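Local coordinates for lipoxygenase (Cyanothece sp., PDB 5EK8), which is a 9R-lipoxygenase, a non-heme iron enzyme that probably adds molecular oxygen to polyunsaturated fatty acids, at residues V200-H208 against T222-P230; H364-F375 against L387-N398. One frame throughout, in Å; residues are numbered along the deposited sequence.

Interaction 1. Residues V200-H208 against T222-P230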
loop_
_atom_site.group_PDB
_atom_site.type_symbol
_atom_site.label_atom_id
_atom_site.label_comp_id
_atom_site.label_asym_id
_atom_site.label_seq_id
_atom_site.Cartn_x
_atom_site.Cartn_y
_atom_site.Cartn_z
ATOM N N VAL A 200 -22.478 5.546 -5.621
ATOM C CA VAL A 200 -22.892 5.168 -6.969
ATOM C C VAL A 200 -22.939 3.647 -7.148
ATOM O O VAL A 200 -23.953 3.100 -7.573
ATOM C CB VAL A 200 -21.955 5.762 -8.036
ATOM C CG1 VAL A 200 -22.338 5.255 -9.420
ATOM C CG2 VAL A 200 -21.980 7.279 -7.986
ATOM N N LEU A 201 -21.848 2.966 -6.808
ATOM C CA LEU A 201 -21.692 1.550 -7.161
ATOM C C LEU A 201 -22.378 0.536 -6.228
ATOM O O LEU A 201 -22.763 -0.547 -6.666
ATOM C CB LEU A 201 -20.200 1.217 -7.250
ATOM C CG LEU A 201 -19.479 1.684 -8.516
ATOM C CD1 LEU A 201 -17.962 1.613 -8.362
ATOM C CD2 LEU A 201 -19.934 0.845 -9.693
ATOM N N THR A 202 -22.529 0.880 -4.953
ATOM C CA THR A 202 -23.046 -0.063 -3.957
ATOM C C THR A 202 -24.507 -0.502 -4.150
ATOM O O THR A 202 -24.817 -1.669 -3.921
ATOM C CB THR A 202 -22.894 0.509 -2.530
ATOM O OG1 THR A 202 -21.518 0.824 -2.291
ATOM C CG2 THR A 202 -23.355 -0.491 -1.482
ATOM N N PRO A 203 -25.411 0.413 -4.563
ATOM C CA PRO A 203 -26.787 -0.065 -4.781
ATOM C C PRO A 203 -26.896 -1.168 -5.833
ATOM O O PRO A 203 -27.835 -1.969 -5.785
ATOM C CB PRO A 203 -27.520 1.193 -5.245
ATOM C CG PRO A 203 -26.776 2.297 -4.611
ATOM C CD PRO A 203 -25.338 1.884 -4.652
ATOM N N ILE A 204 -25.940 -1.208 -6.759
ATOM C CA ILE A 204 -25.887 -2.248 -7.780
ATOM C C ILE A 204 -25.565 -3.597 -7.142
ATOM O O ILE A 204 -26.312 -4.572 -7.285
ATOM C CB ILE A 204 -24.830 -1.925 -8.865
ATOM C CG1 ILE A 204 -24.956 -0.476 -9.343
ATOM C CG2 ILE A 204 -24.955 -2.877 -10.036
ATOM C CD1 ILE A 204 -26.264 -0.164 -10.045
ATOM N N LYS A 205 -24.441 -3.634 -6.434
ATOM C CA LYS A 205 -23.991 -4.829 -5.737
ATOM C C LYS A 205 -25.067 -5.320 -4.778
ATOM O O LYS A 205 -25.292 -6.518 -4.638
ATOM C CB LYS A 205 -22.686 -4.540 -4.990
ATOM C CG LYS A 205 -21.897 -5.773 -4.576
ATOM C CD LYS A 205 -22.232 -6.217 -3.157
ATOM C CE LYS A 205 -21.733 -5.220 -2.115
ATOM N NZ LYS A 205 -22.185 -5.581 -0.739
ATOM N N ALA A 206 -25.737 -4.376 -4.128
ATOM C CA ALA A 206 -26.815 -4.689 -3.203
ATOM C C ALA A 206 -27.971 -5.350 -3.937
ATOM O O ALA A 206 -28.482 -6.384 -3.501
ATOM C CB ALA A 206 -27.283 -3.434 -2.489
ATOM N N LYS A 207 -28.376 -4.747 -5.054
ATOM C CA LYS A 207 -29.416 -5.315 -5.906
ATOM C C LYS A 207 -29.099 -6.765 -6.259
ATOM O O LYS A 207 -29.941 -7.655 -6.111
ATOM C CB LYS A 207 -29.572 -4.494 -7.185
ATOM C CG LYS A 207 -30.733 -4.939 -8.062
ATOM C CD LYS A 207 -30.513 -4.568 -9.522
ATOM C CE LYS A 207 -31.577 -5.190 -10.419
ATOM N NZ LYS A 207 -31.170 -5.217 -11.854
ATOM N N HIS A 208 -27.872 -6.996 -6.712
ATOM C CA HIS A 208 -27.461 -8.329 -7.127
ATOM C C HIS A 208 -27.477 -9.313 -5.968
ATOM O O HIS A 208 -27.960 -10.437 -6.103
ATOM C CB HIS A 208 -26.071 -8.279 -7.751
ATOM C CG HIS A 208 -26.009 -7.473 -9.007
ATOM N ND1 HIS A 208 -24.833 -6.961 -9.504
ATOM C CD2 HIS A 208 -26.982 -7.095 -9.871
ATOM C CE1 HIS A 208 -25.081 -6.298 -10.622
ATOM N NE2 HIS A 208 -26.378 -6.362 -10.864
ATOM N N THR A 222 -24.561 -11.939 -17.470
ATOM C CA THR A 222 -24.887 -10.890 -18.429
ATOM C C THR A 222 -25.530 -9.680 -17.751
ATOM O O THR A 222 -25.169 -8.531 -18.027
ATOM C CB THR A 222 -25.834 -11.416 -19.511
ATOM O OG1 THR A 222 -25.265 -12.589 -20.107
ATOM C CG2 THR A 222 -26.061 -10.356 -20.577
ATOM N N GLN A 223 -26.478 -9.951 -16.859
ATOM C CA GLN A 223 -27.184 -8.904 -16.131
ATOM C C GLN A 223 -26.259 -8.144 -15.176
ATOM O O GLN A 223 -26.303 -6.910 -15.103
ATOM C CB GLN A 223 -28.356 -9.506 -15.360
ATOM C CG GLN A 223 -29.242 -8.490 -14.673
ATOM C CD GLN A 223 -30.408 -9.144 -13.960
ATOM O OE1 GLN A 223 -30.808 -10.261 -14.296
ATOM N NE2 GLN A 223 -30.951 -8.458 -12.957
ATOM N N ILE A 224 -25.424 -8.886 -14.450
ATOM C CA ILE A 224 -24.449 -8.289 -13.538
ATOM C C ILE A 224 -23.488 -7.398 -14.304
ATOM O O ILE A 224 -23.206 -6.271 -13.892
ATOM C CB ILE A 224 -23.641 -9.361 -12.773
ATOM C CG1 ILE A 224 -24.553 -10.153 -11.843
ATOM C CG2 ILE A 224 -22.522 -8.722 -11.959
ATOM C CD1 ILE A 224 -23.847 -11.283 -11.136
ATOM N N GLN A 225 -22.992 -7.904 -15.429
ATOM C CA GLN A 225 -22.052 -7.139 -16.234
ATOM C C GLN A 225 -22.700 -5.864 -16.771
ATOM O O GLN A 225 -22.120 -4.782 -16.684
ATOM C CB GLN A 225 -21.521 -7.981 -17.384
ATOM C CG GLN A 225 -20.277 -7.399 -18.023
ATOM C CD GLN A 225 -19.046 -7.553 -17.143
ATOM O OE1 GLN A 225 -18.433 -8.626 -17.084
ATOM N NE2 GLN A 225 -18.680 -6.480 -16.452
ATOM N N ALA A 226 -23.907 -6.003 -17.316
ATOM C CA ALA A 226 -24.655 -4.867 -17.849
ATOM C C ALA A 226 -24.902 -3.790 -16.800
ATOM O O ALA A 226 -24.773 -2.598 -17.086
ATOM C CB ALA A 226 -25.980 -5.336 -18.429
ATOM N N ASP A 227 -25.252 -4.213 -15.587
ATOM C CA ASP A 227 -25.634 -3.272 -14.536
ATOM C C ASP A 227 -24.458 -2.437 -14.015
ATOM O O ASP A 227 -24.664 -1.386 -13.402
ATOM C CB ASP A 227 -26.307 -4.014 -13.380
ATOM C CG ASP A 227 -27.748 -4.391 -13.695
ATOM O OD1 ASP A 227 -28.245 -3.997 -14.770
ATOM O OD2 ASP A 227 -28.389 -5.075 -12.868
ATOM N N TYR A 228 -23.234 -2.901 -14.255
ATOM C CA TYR A 228 -22.048 -2.091 -13.980
ATOM C C TYR A 228 -21.564 -1.441 -15.270
ATOM O O TYR A 228 -21.841 -1.946 -16.355
ATOM C CB TYR A 228 -20.920 -2.930 -13.369
ATOM C CG TYR A 228 -21.165 -3.422 -11.959
ATOM C CD1 TYR A 228 -21.010 -2.578 -10.869
ATOM C CD2 TYR A 228 -21.518 -4.743 -11.720
ATOM C CE1 TYR A 228 -21.222 -3.035 -9.579
ATOM C CE2 TYR A 228 -21.731 -5.208 -10.434
ATOM C CZ TYR A 228 -21.583 -4.351 -9.368
ATOM O OH TYR A 228 -21.796 -4.816 -8.091
ATOM N N PRO A 229 -20.860 -0.306 -15.161
ATOM C CA PRO A 229 -20.252 0.302 -16.351
ATOM C C PRO A 229 -19.257 -0.634 -17.027
ATOM O O PRO A 229 -18.735 -1.530 -16.374
ATOM C CB PRO A 229 -19.551 1.554 -15.800
ATOM C CG PRO A 229 -19.576 1.420 -14.317
ATOM C CD PRO A 229 -20.752 0.569 -13.983
ATOM N N PRO A 230 -19.002 -0.439 -18.328
ATOM C CA PRO A 230 -18.049 -1.299 -19.036
ATOM C C PRO A 230 -16.607 -1.022 -18.625
ATOM O O PRO A 230 -16.332 0.022 -18.037
ATOM C CB PRO A 230 -18.276 -0.931 -20.505
ATOM C CG PRO A 230 -18.750 0.479 -20.458
ATOM C CD PRO A 230 -19.596 0.575 -19.217
#
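Ile224 covers one face of the His208 imidazole: its CG1 stands 4.0 Å from the ring centroid and close to the ring normal, which is the geometry of a CH-pi contact. The opposite face carries the backbone oxygen of Ile204, displaced toward the rim, while Asp227 and CE2 of Tyr228 lie at the edge, near the ring plane. The phenol ring of Tyr228 is met in a similar way. Over one face sits Ile204, with CG2 3.8 Å from the Tyr228 centroid, and at the edge CD2 of Leu201 comes within 3.8 Å of Tyr228 CD1. The His208 and Tyr228 rings meet obliquely, CE1 of His208 lying 3.5 Å from CE2 of Tyr228.

Asp227 supplies the polar grip. Its OD2 accepts from His208 NE2 at 3.1 Å through the anti lone pair; the N-H...O angle of 161° and the nearly coplanar ring and carboxylate indicate a well-directed bond. Lys207 NZ forms a salt bridge with the same Asp227 OD2 at 3.0 Å, coming from the syn side and somewhat out of the carboxylate plane. Lys207 can reach it because CG is anti to its backbone N (chi1 -174°) and the chain beyond is extended. One oxygen thus serves two donors of helix 188-214, and the positive charge of Lys207 probably balances the negative charge of the Asp227 carboxylate.

The short helical segments run nearly antiparallel, at 167°, with axes 10.6 Å apart. Thr612 of helix 608-623 hydrogen-bonds both Tyr228 OH and His208 ND1, and the same helix packs against Leu201 through Ser619 and Val620. Helix 2-21 also packs on segment 200-208, where Glu11 forms a salt bridge with Lys205.

Interaction 2. Residues H364-F375 against L387-N398. With FE2 (Fe (II) ion), chain B.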
loop_
_atom_site.group_PDB
_atom_site.type_symbol
_atom_site.label_atom_id
_atom_site.label_comp_id
_atom_site.label_asym_id
_atom_site.label_seq_id
_atom_site.Cartn_x
_atom_site.Cartn_y
_atom_site.Cartn_z
ATOM N N HIS A 364 1.310 -2.632 -0.706
ATOM C CA HIS A 364 0.739 -2.219 0.571
ATOM C C HIS A 364 1.600 -2.617 1.760
ATOM O O HIS A 364 2.144 -1.765 2.476
ATOM C CB HIS A 364 -0.657 -2.813 0.739
ATOM C CG HIS A 364 -1.689 -2.192 -0.145
ATOM N ND1 HIS A 364 -2.532 -1.185 0.282
ATOM C CD2 HIS A 364 -2.013 -2.424 -1.438
ATOM C CE1 HIS A 364 -3.332 -0.832 -0.706
ATOM N NE2 HIS A 364 -3.037 -1.571 -1.762
ATOM N N VAL A 365 1.709 -3.924 1.966
ATOM C CA VAL A 365 2.422 -4.454 3.110
ATOM C C VAL A 365 3.875 -3.991 3.143
ATOM O O VAL A 365 4.356 -3.535 4.178
ATOM C CB VAL A 365 2.378 -5.986 3.125
ATOM C CG1 VAL A 365 3.117 -6.519 4.349
ATOM C CG2 VAL A 365 0.936 -6.465 3.103
ATOM N N GLN A 366 4.571 -4.090 2.016
ATOM C CA GLN A 366 5.986 -3.750 2.005
ATOM C C GLN A 366 6.216 -2.277 2.341
ATOM O O GLN A 366 7.231 -1.924 2.939
ATOM C CB GLN A 366 6.625 -4.080 0.654
ATOM C CG GLN A 366 8.144 -3.934 0.679
ATOM C CD GLN A 366 8.790 -3.957 -0.694
ATOM O OE1 GLN A 366 9.995 -3.716 -0.824
ATOM N NE2 GLN A 366 8.000 -4.251 -1.725
ATOM N N MET A 367 5.270 -1.417 1.977
ATOM C CA MET A 367 5.453 0.015 2.190
ATOM C C MET A 367 4.944 0.484 3.554
ATOM O O MET A 367 5.373 1.532 4.050
ATOM C CB MET A 367 4.775 0.812 1.077
ATOM C CG MET A 367 5.453 0.700 -0.289
ATOM S SD MET A 367 7.158 1.295 -0.319
ATOM C CE MET A 367 8.074 -0.245 -0.312
ATOM N N GLU A 368 4.044 -0.280 4.171
ATOM C CA GLU A 368 3.548 0.113 5.490
ATOM C C GLU A 368 4.677 0.201 6.521
ATOM O O GLU A 368 4.667 1.084 7.378
ATOM C CB GLU A 368 2.461 -0.847 5.997
ATOM C CG GLU A 368 2.049 -0.555 7.444
ATOM C CD GLU A 368 0.617 -0.924 7.767
ATOM O OE1 GLU A 368 0.157 -0.579 8.878
ATOM O OE2 GLU A 368 -0.053 -1.550 6.923
ATOM N N GLN A 369 5.656 -0.697 6.428
ATOM C CA GLN A 369 6.761 -0.722 7.387
ATOM C C GLN A 369 7.588 0.556 7.281
ATOM O O GLN A 369 7.982 1.157 8.297
ATOM C CB GLN A 369 7.641 -1.963 7.176
ATOM C CG GLN A 369 8.389 -2.038 5.856
ATOM C CD GLN A 369 9.044 -3.396 5.621
ATOM O OE1 GLN A 369 9.487 -4.063 6.563
ATOM N NE2 GLN A 369 9.104 -3.812 4.356
ATOM N N TYR A 370 7.817 0.987 6.044
ATOM C CA TYR A 370 8.527 2.225 5.792
ATOM C C TYR A 370 7.717 3.406 6.282
ATOM O O TYR A 370 8.275 4.369 6.798
ATOM C CB TYR A 370 8.835 2.381 4.312
ATOM C CG TYR A 370 9.843 1.390 3.809
ATOM C CD1 TYR A 370 11.196 1.523 4.123
ATOM C CD2 TYR A 370 9.453 0.324 3.014
ATOM C CE1 TYR A 370 12.131 0.614 3.660
ATOM C CE2 TYR A 370 10.374 -0.589 2.550
ATOM C CZ TYR A 370 11.711 -0.440 2.874
ATOM O OH TYR A 370 12.614 -1.355 2.394
ATOM N N ALA A 371 6.399 3.334 6.117
ATOM C CA ALA A 371 5.524 4.389 6.623
ATOM C C ALA A 371 5.664 4.540 8.135
ATOM O O ALA A 371 6.029 5.611 8.635
ATOM C CB ALA A 371 4.077 4.109 6.253
ATOM N N VAL A 372 5.387 3.458 8.853
ATOM C CA VAL A 372 5.450 3.466 10.307
ATOM C C VAL A 372 6.802 3.958 10.815
ATOM O O VAL A 372 6.859 4.873 11.640
ATOM C CB VAL A 372 5.171 2.071 10.891
ATOM C CG1 VAL A 372 5.317 2.100 12.398
ATOM C CG2 VAL A 372 3.772 1.601 10.494
ATOM N N ALA A 373 7.885 3.370 10.310
ATOM C CA ALA A 373 9.225 3.802 10.707
ATOM C C ALA A 373 9.439 5.295 10.440
ATOM O O ALA A 373 9.941 6.036 11.301
ATOM C CB ALA A 373 10.272 2.987 9.986
ATOM N N CYS A 374 9.042 5.724 9.242
ATOM C CA CYS A 374 9.203 7.106 8.811
ATOM C C CYS A 374 8.549 8.081 9.771
ATOM O O CYS A 374 9.207 8.972 10.308
ATOM C CB CYS A 374 8.620 7.297 7.411
ATOM S SG CYS A 374 8.446 9.021 6.904
ATOM N N PHE A 375 7.249 7.912 9.982
ATOM C CA PHE A 375 6.513 8.815 10.857
ATOM C C PHE A 375 6.964 8.670 12.303
ATOM O O PHE A 375 6.769 9.573 13.115
ATOM C CB PHE A 375 5.006 8.575 10.738
ATOM C CG PHE A 375 4.398 9.182 9.504
ATOM C CD1 PHE A 375 4.039 10.520 9.481
ATOM C CD2 PHE A 375 4.199 8.422 8.363
ATOM C CE1 PHE A 375 3.487 11.084 8.352
ATOM C CE2 PHE A 375 3.647 8.983 7.230
ATOM C CZ PHE A 375 3.292 10.314 7.226
ATOM N N LEU A 387 9.789 12.063 2.212
ATOM C CA LEU A 387 9.188 10.730 2.301
ATOM C C LEU A 387 7.723 10.710 2.750
ATOM O O LEU A 387 6.925 9.943 2.211
ATOM C CB LEU A 387 10.012 9.848 3.240
ATOM C CG LEU A 387 11.289 9.260 2.641
ATOM C CD1 LEU A 387 11.997 8.373 3.654
ATOM C CD2 LEU A 387 10.963 8.485 1.376
ATOM N N THR A 388 7.373 11.543 3.728
ATOM C CA THR A 388 6.019 11.543 4.289
ATOM C C THR A 388 4.850 11.642 3.282
ATOM O O THR A 388 3.868 10.911 3.430
ATOM C CB THR A 388 5.850 12.678 5.324
ATOM O OG1 THR A 388 6.551 13.844 4.882
ATOM C CG2 THR A 388 6.407 12.254 6.669
ATOM N N PRO A 389 4.936 12.527 2.259
ATOM C CA PRO A 389 3.771 12.617 1.362
ATOM C C PRO A 389 3.485 11.337 0.574
ATOM O O PRO A 389 2.363 11.141 0.115
ATOM C CB PRO A 389 4.152 13.753 0.405
ATOM C CG PRO A 389 5.627 13.814 0.453
ATOM C CD PRO A 389 5.985 13.486 1.868
ATOM N N HIS A 390 4.486 10.479 0.426
ATOM C CA HIS A 390 4.309 9.229 -0.300
ATOM C C HIS A 390 3.924 8.082 0.631
ATOM O O HIS A 390 3.360 7.081 0.195
ATOM C CB HIS A 390 5.586 8.879 -1.064
ATOM C CG HIS A 390 6.094 9.991 -1.923
ATOM N ND1 HIS A 390 5.422 10.437 -3.042
ATOM C CD2 HIS A 390 7.207 10.758 -1.827
ATOM C CE1 HIS A 390 6.099 11.424 -3.596
ATOM N NE2 HIS A 390 7.188 11.639 -2.878
ATOM N N LEU A 391 4.229 8.233 1.915
ATOM C CA LEU A 391 3.964 7.180 2.889
ATOM C C LEU A 391 2.734 7.471 3.736
ATOM O O LEU A 391 2.292 6.623 4.508
ATOM C CB LEU A 391 5.181 6.974 3.794
ATOM C CG LEU A 391 6.364 6.248 3.149
ATOM C CD1 LEU A 391 7.609 6.370 4.006
ATOM C CD2 LEU A 391 6.027 4.786 2.914
ATOM N N LYS A 392 2.172 8.665 3.582
ATOM C CA LYS A 392 1.002 9.030 4.365
ATOM C C LYS A 392 -0.225 8.218 3.951
ATOM O O LYS A 392 -0.300 7.721 2.827
ATOM C CB LYS A 392 0.712 10.531 4.253
ATOM C CG LYS A 392 0.553 11.074 2.842
ATOM C CD LYS A 392 -0.617 12.061 2.783
ATOM C CE LYS A 392 -0.436 13.141 1.715
ATOM N NZ LYS A 392 -0.361 12.629 0.319
ATOM N N SER A 393 -1.145 8.048 4.897
ATOM C CA SER A 393 -2.471 7.464 4.670
ATOM C C SER A 393 -2.504 5.957 4.381
ATOM O O SER A 393 -3.583 5.367 4.362
ATOM C CB SER A 393 -3.180 8.209 3.529
ATOM O OG SER A 393 -3.427 9.561 3.878
ATOM N N ILE A 394 -1.348 5.325 4.179
ATOM C CA ILE A 394 -1.332 3.912 3.789
ATOM C C ILE A 394 -1.787 2.996 4.930
ATOM O O ILE A 394 -2.388 1.936 4.693
ATOM C CB ILE A 394 0.067 3.474 3.287
ATOM C CG1 ILE A 394 -0.025 2.141 2.546
ATOM C CG2 ILE A 394 1.073 3.392 4.422
ATOM C CD1 ILE A 394 1.312 1.667 1.997
ATOM N N ILE A 395 -1.542 3.423 6.166
ATOM C CA ILE A 395 -1.972 2.661 7.330
ATOM C C ILE A 395 -3.492 2.507 7.328
ATOM O O ILE A 395 -4.025 1.448 7.680
ATOM C CB ILE A 395 -1.511 3.326 8.645
ATOM C CG1 ILE A 395 -1.895 4.810 8.669
ATOM C CG2 ILE A 395 -0.001 3.165 8.826
ATOM C CD1 ILE A 395 -1.708 5.464 10.016
ATOM N N ASN A 396 -4.173 3.566 6.899
ATOM C CA ASN A 396 -5.626 3.585 6.828
ATOM C C ASN A 396 -6.155 2.533 5.862
ATOM O O ASN A 396 -7.020 1.727 6.217
ATOM C CB ASN A 396 -6.124 4.972 6.408
ATOM C CG ASN A 396 -5.673 6.074 7.355
ATOM O OD1 ASN A 396 -5.730 5.923 8.580
ATOM N ND2 ASN A 396 -5.206 7.188 6.790
ATOM N N ILE A 397 -5.626 2.535 4.642
ATOM C CA ILE A 397 -6.142 1.641 3.614
ATOM C C ILE A 397 -5.787 0.191 3.926
ATOM O O ILE A 397 -6.582 -0.709 3.660
ATOM C CB ILE A 397 -5.639 2.022 2.195
ATOM C CG1 ILE A 397 -6.283 1.119 1.141
ATOM C CG2 ILE A 397 -4.131 1.959 2.094
ATOM C CD1 ILE A 397 -7.805 1.147 1.148
ATOM N N ASN A 398 -4.616 -0.041 4.511
ATOM C CA ASN A 398 -4.267 -1.406 4.896
ATOM C C ASN A 398 -5.176 -1.923 6.014
ATOM O O ASN A 398 -5.670 -3.063 5.965
ATOM C CB ASN A 398 -2.803 -1.483 5.318
ATOM C CG ASN A 398 -1.856 -1.354 4.147
ATOM O OD1 ASN A 398 -2.284 -1.342 2.991
ATOM N ND2 ASN A 398 -0.561 -1.263 4.436
HETATM FE FE FE2 B . -4.197 -0.561 -3.707
#
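His364 and Asn398 open the polar part of this contact: ND1 of His364 donates to OD1 of Asn398 at 2.7 Å, nearly in line with the amide C=O although the bond is bent at the hydrogen (138°). The amide nitrogen faces the other way, Asn398 ND2 giving a straighter bond (166°) to Glu368 OE2 at 2.6 Å and a weak one to the His364 carbonyl. Glu368 OE2 also forms a salt bridge with Arg173. With Asn398 replaced by an alanine, His364 ND1 and Glu368 OE2 would probably lose their shared partner, and the imidazole would be less firmly fixed in rotation.

Metal coordination occupies the far nitrogen of the same ring, with His364 NE2 2.5 Å from the iron. Asn398 is therefore placed in the second shell and probably helps to orient a first-shell ligand.

Apolar packing is knobs-into-holes. Leu391 fits among Met367, Ala371, Cys374 and Phe375, where the small side chain of Ala371 lets its CA come within 4.9 Å of Leu391 CA. Ile394 enters the next hole, among His364, Met367, Glu368 and Ala371; with CG1 anti to the backbone N (chi1 -165°), its CD1 extends to 3.7 Å from Met367 CB.

One CH-pi contact closes the other end, Thr388 CG2 lying over a face of Phe375, 4.0 Å from the ring centroid.

His359, His570 and the C-terminal carboxylate of Ile668 also bind the iron, and Asn574 belongs to the site: this is the non-heme iron centre characteristic of the lipoxygenase fold.

In the fold
Along the chain the two contacts come in series, interaction 1 closing before interaction 2 opens. Their centres lie 33 Å apart, with nearest atoms about 14 Å from each other, and they share no helix. Interaction 1 joins helices 188-214 and 221-227 well out from the middle of the chain, its centre 27 Å from the chain centre; interaction 2 packs helix 337-377 against helices 383-391 and 394-404, its centre only 7 Å from the centre of the chain. The iron site relates them spatially: interaction 2 contains His364, whereas in interaction 1 the Leu201 side chain is about 10 Å from that of Ile668. The first is thus peripheral helix packing, the second part of the catalytic core.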